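Local coordinates for Swi5-dependent recombination DNA repair protein 1 (Schizosaccharomyces pombe, PDB 3VIQ) that activates Rad51-mediated strand exchange together with Swi5, supporting DNA recombination repair and meiotic chromosome segregation, at residues E94-N102 with F113-K121. Sequence-based numbering, arbitrary orientation.
Sequences EFTMSMFLN and FDEENGDWK
Met97 and Leu101, one turn apart on the short helix 97-103, pack against Phe113 and Trp120 of a small beta hairpin with a G1 bulge in this C-terminal domain of Sfr1. Met97 CG, placed anti to the backbone N (chi1 179°), lies 3.7 Å from Phe113 CB; beyond it the chain bends and brings SD into an oblique Met-aromatic contact with the Trp120 ring. The methyl CE ends 4.0 Å from Trp120 CZ2. Further along the same ring, Leu101 CD1 reaches Trp120 CZ3 at 3.9 Å, while Phe113 CD1 sits over a face of the indole. On the long helix 38-68, Phe60 touches Met97, Gln53 touches Trp120, and Glu57 accepts from Trp120 NE1. Outward, Glu115 folds back to the helix start, where Thr96, the N-cap residue, and Met99 form a capping box of two weak bonds. Ser98 OG donates to Glu115 OE1 at 2.6 Å, nearly along the C-O axis, and Ser98 N adds a weak bond. Replacing Ser98 by an alanine is likely to cost Glu115 OE1 its short bond and leave the bridging water without its acceptor on the helix. That water donates to Ser98 OG and accepts from Phe113 N at 3.1 Å.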
# COMPACT_ATOMS: atom_id res chain seq x y z
N GLU A 94 -1.93 28.89 11.29
CA GLU A 94 -2.92 28.00 11.89
C GLU A 94 -2.64 26.51 11.62
O GLU A 94 -2.07 26.13 10.59
CB GLU A 94 -4.34 28.36 11.43
CG GLU A 94 -4.55 28.33 9.91
CD GLU A 94 -6.02 28.23 9.50
OE1 GLU A 94 -6.89 28.70 10.26
OE2 GLU A 94 -6.29 27.69 8.40
N PHE A 95 -3.05 25.70 12.59
CA PHE A 95 -3.02 24.26 12.48
C PHE A 95 -4.11 23.78 11.51
O PHE A 95 -5.29 24.03 11.73
CB PHE A 95 -3.25 23.67 13.86
CG PHE A 95 -2.98 22.22 13.95
CD1 PHE A 95 -1.69 21.74 13.79
CD2 PHE A 95 -4.00 21.33 14.26
CE1 PHE A 95 -1.42 20.39 13.92
CE2 PHE A 95 -3.75 19.99 14.38
CZ PHE A 95 -2.45 19.51 14.21
N THR A 96 -3.70 23.12 10.44
CA THR A 96 -4.63 22.66 9.41
C THR A 96 -4.91 21.15 9.57
O THR A 96 -4.20 20.44 10.31
CB THR A 96 -4.07 22.97 8.01
OG1 THR A 96 -2.85 22.25 7.82
CG2 THR A 96 -3.81 24.49 7.84
N MET A 97 -5.95 20.67 8.91
CA MET A 97 -6.29 19.25 8.92
C MET A 97 -5.12 18.45 8.37
O MET A 97 -4.87 17.34 8.81
CB MET A 97 -7.58 18.94 8.12
CG MET A 97 -7.98 17.44 8.07
SD MET A 97 -8.15 16.60 9.68
CE MET A 97 -9.83 17.04 10.11
N SER A 98 -4.39 19.03 7.42
CA SER A 98 -3.33 18.31 6.72
C SER A 98 -2.12 18.12 7.61
O SER A 98 -1.44 17.12 7.52
CB SER A 98 -2.98 19.06 5.43
OG SER A 98 -4.16 19.24 4.65
N MET A 99 -1.84 19.11 8.46
CA MET A 99 -0.79 18.97 9.48
C MET A 99 -1.22 17.89 10.47
O MET A 99 -0.41 17.06 10.91
CB MET A 99 -0.56 20.28 10.21
CG MET A 99 0.11 21.36 9.37
SD MET A 99 -0.15 22.96 10.15
CE MET A 99 0.48 24.12 8.91
N PHE A 100 -2.51 17.92 10.81
CA PHE A 100 -3.08 16.91 11.68
C PHE A 100 -2.88 15.55 11.07
O PHE A 100 -2.35 14.66 11.71
CB PHE A 100 -4.56 17.18 11.92
CG PHE A 100 -5.23 16.10 12.67
CD1 PHE A 100 -5.19 16.08 14.05
CD2 PHE A 100 -5.87 15.06 11.99
CE1 PHE A 100 -5.80 15.07 14.75
CE2 PHE A 100 -6.45 14.06 12.67
CZ PHE A 100 -6.43 14.05 14.06
N LEU A 101 -3.29 15.36 9.83
CA LEU A 101 -3.19 14.00 9.22
C LEU A 101 -1.72 13.55 9.11
O LEU A 101 -1.39 12.41 9.42
CB LEU A 101 -3.85 13.96 7.84
CG LEU A 101 -5.36 14.10 7.75
CD1 LEU A 101 -5.73 14.36 6.25
CD2 LEU A 101 -6.12 12.92 8.35
N ASN A 102 -0.85 14.46 8.70
CA ASN A 102 0.60 14.21 8.72
C ASN A 102 1.11 13.81 10.13
O ASN A 102 1.89 12.88 10.31
CB ASN A 102 1.34 15.46 8.22
CG ASN A 102 2.83 15.23 8.03
OD1 ASN A 102 3.26 14.15 7.63
ND2 ASN A 102 3.62 16.25 8.29
N PHE A 113 -7.68 15.81 2.90
CA PHE A 113 -8.64 16.89 3.02
C PHE A 113 -8.37 17.89 1.90
O PHE A 113 -7.22 18.25 1.63
CB PHE A 113 -8.53 17.58 4.39
CG PHE A 113 -9.75 18.41 4.77
CD1 PHE A 113 -10.97 17.80 5.03
CD2 PHE A 113 -9.66 19.80 4.88
CE1 PHE A 113 -12.08 18.57 5.39
CE2 PHE A 113 -10.78 20.57 5.23
CZ PHE A 113 -11.98 19.95 5.49
N ASP A 114 -9.43 18.32 1.24
CA ASP A 114 -9.37 19.41 0.29
C ASP A 114 -9.40 20.71 1.08
O ASP A 114 -10.47 21.25 1.42
CB ASP A 114 -10.54 19.32 -0.68
CG ASP A 114 -10.51 20.39 -1.74
OD1 ASP A 114 -9.79 21.41 -1.58
OD2 ASP A 114 -11.24 20.21 -2.74
N GLU A 115 -8.22 21.22 1.38
CA GLU A 115 -8.08 22.36 2.28
C GLU A 115 -8.81 23.61 1.75
O GLU A 115 -9.25 24.43 2.55
CB GLU A 115 -6.59 22.63 2.54
CG GLU A 115 -6.30 23.21 3.90
CD GLU A 115 -6.46 22.21 5.03
OE1 GLU A 115 -5.63 21.29 5.14
OE2 GLU A 115 -7.41 22.39 5.84
N GLU A 116 -8.97 23.73 0.43
CA GLU A 116 -9.72 24.86 -0.17
C GLU A 116 -11.23 24.68 -0.01
O GLU A 116 -11.90 25.52 0.60
CB GLU A 116 -9.39 25.04 -1.65
CG GLU A 116 -8.20 25.95 -1.94
CD GLU A 116 -8.46 27.40 -1.55
OE1 GLU A 116 -9.52 27.95 -1.92
OE2 GLU A 116 -7.59 27.99 -0.88
N ASN A 117 -11.76 23.60 -0.57
CA ASN A 117 -13.21 23.35 -0.55
C ASN A 117 -13.74 22.90 0.82
O ASN A 117 -14.96 22.86 1.02
CB ASN A 117 -13.60 22.33 -1.62
CG ASN A 117 -13.29 22.81 -3.03
OD1 ASN A 117 -14.20 23.10 -3.81
ND2 ASN A 117 -12.00 22.90 -3.36
N GLY A 118 -12.84 22.56 1.74
CA GLY A 118 -13.19 22.32 3.14
C GLY A 118 -13.96 21.04 3.38
O GLY A 118 -14.88 21.00 4.19
N ASP A 119 -13.57 19.98 2.67
CA ASP A 119 -14.18 18.65 2.80
C ASP A 119 -13.18 17.57 2.35
O ASP A 119 -12.11 17.89 1.81
CB ASP A 119 -15.51 18.56 2.01
CG ASP A 119 -15.44 19.23 0.64
OD1 ASP A 119 -14.38 19.16 -0.03
OD2 ASP A 119 -16.43 19.84 0.22
N TRP A 120 -13.54 16.31 2.56
CA TRP A 120 -12.65 15.18 2.27
C TRP A 120 -12.67 14.79 0.80
O TRP A 120 -13.69 14.93 0.15
CB TRP A 120 -13.10 13.97 3.09
CG TRP A 120 -12.97 14.18 4.57
CD1 TRP A 120 -13.95 14.58 5.44
CD2 TRP A 120 -11.79 13.98 5.35
NE1 TRP A 120 -13.44 14.65 6.72
CE2 TRP A 120 -12.12 14.28 6.69
CE3 TRP A 120 -10.50 13.57 5.05
CZ2 TRP A 120 -11.20 14.18 7.72
CZ3 TRP A 120 -9.57 13.46 6.09
CH2 TRP A 120 -9.94 13.78 7.41
N LYS A 121 -11.55 14.27 0.30
CA LYS A 121 -11.47 13.86 -1.11
C LYS A 121 -11.90 12.41 -1.34
O LYS A 121 -11.84 11.58 -0.43
CB LYS A 121 -10.04 14.00 -1.63
CG LYS A 121 -9.50 15.42 -1.68
CD LYS A 121 -8.16 15.42 -2.40
CE LYS A 121 -7.46 16.76 -2.29
NZ LYS A 121 -6.45 16.96 -3.39
O HOH W 1 -4.83 16.62 3.83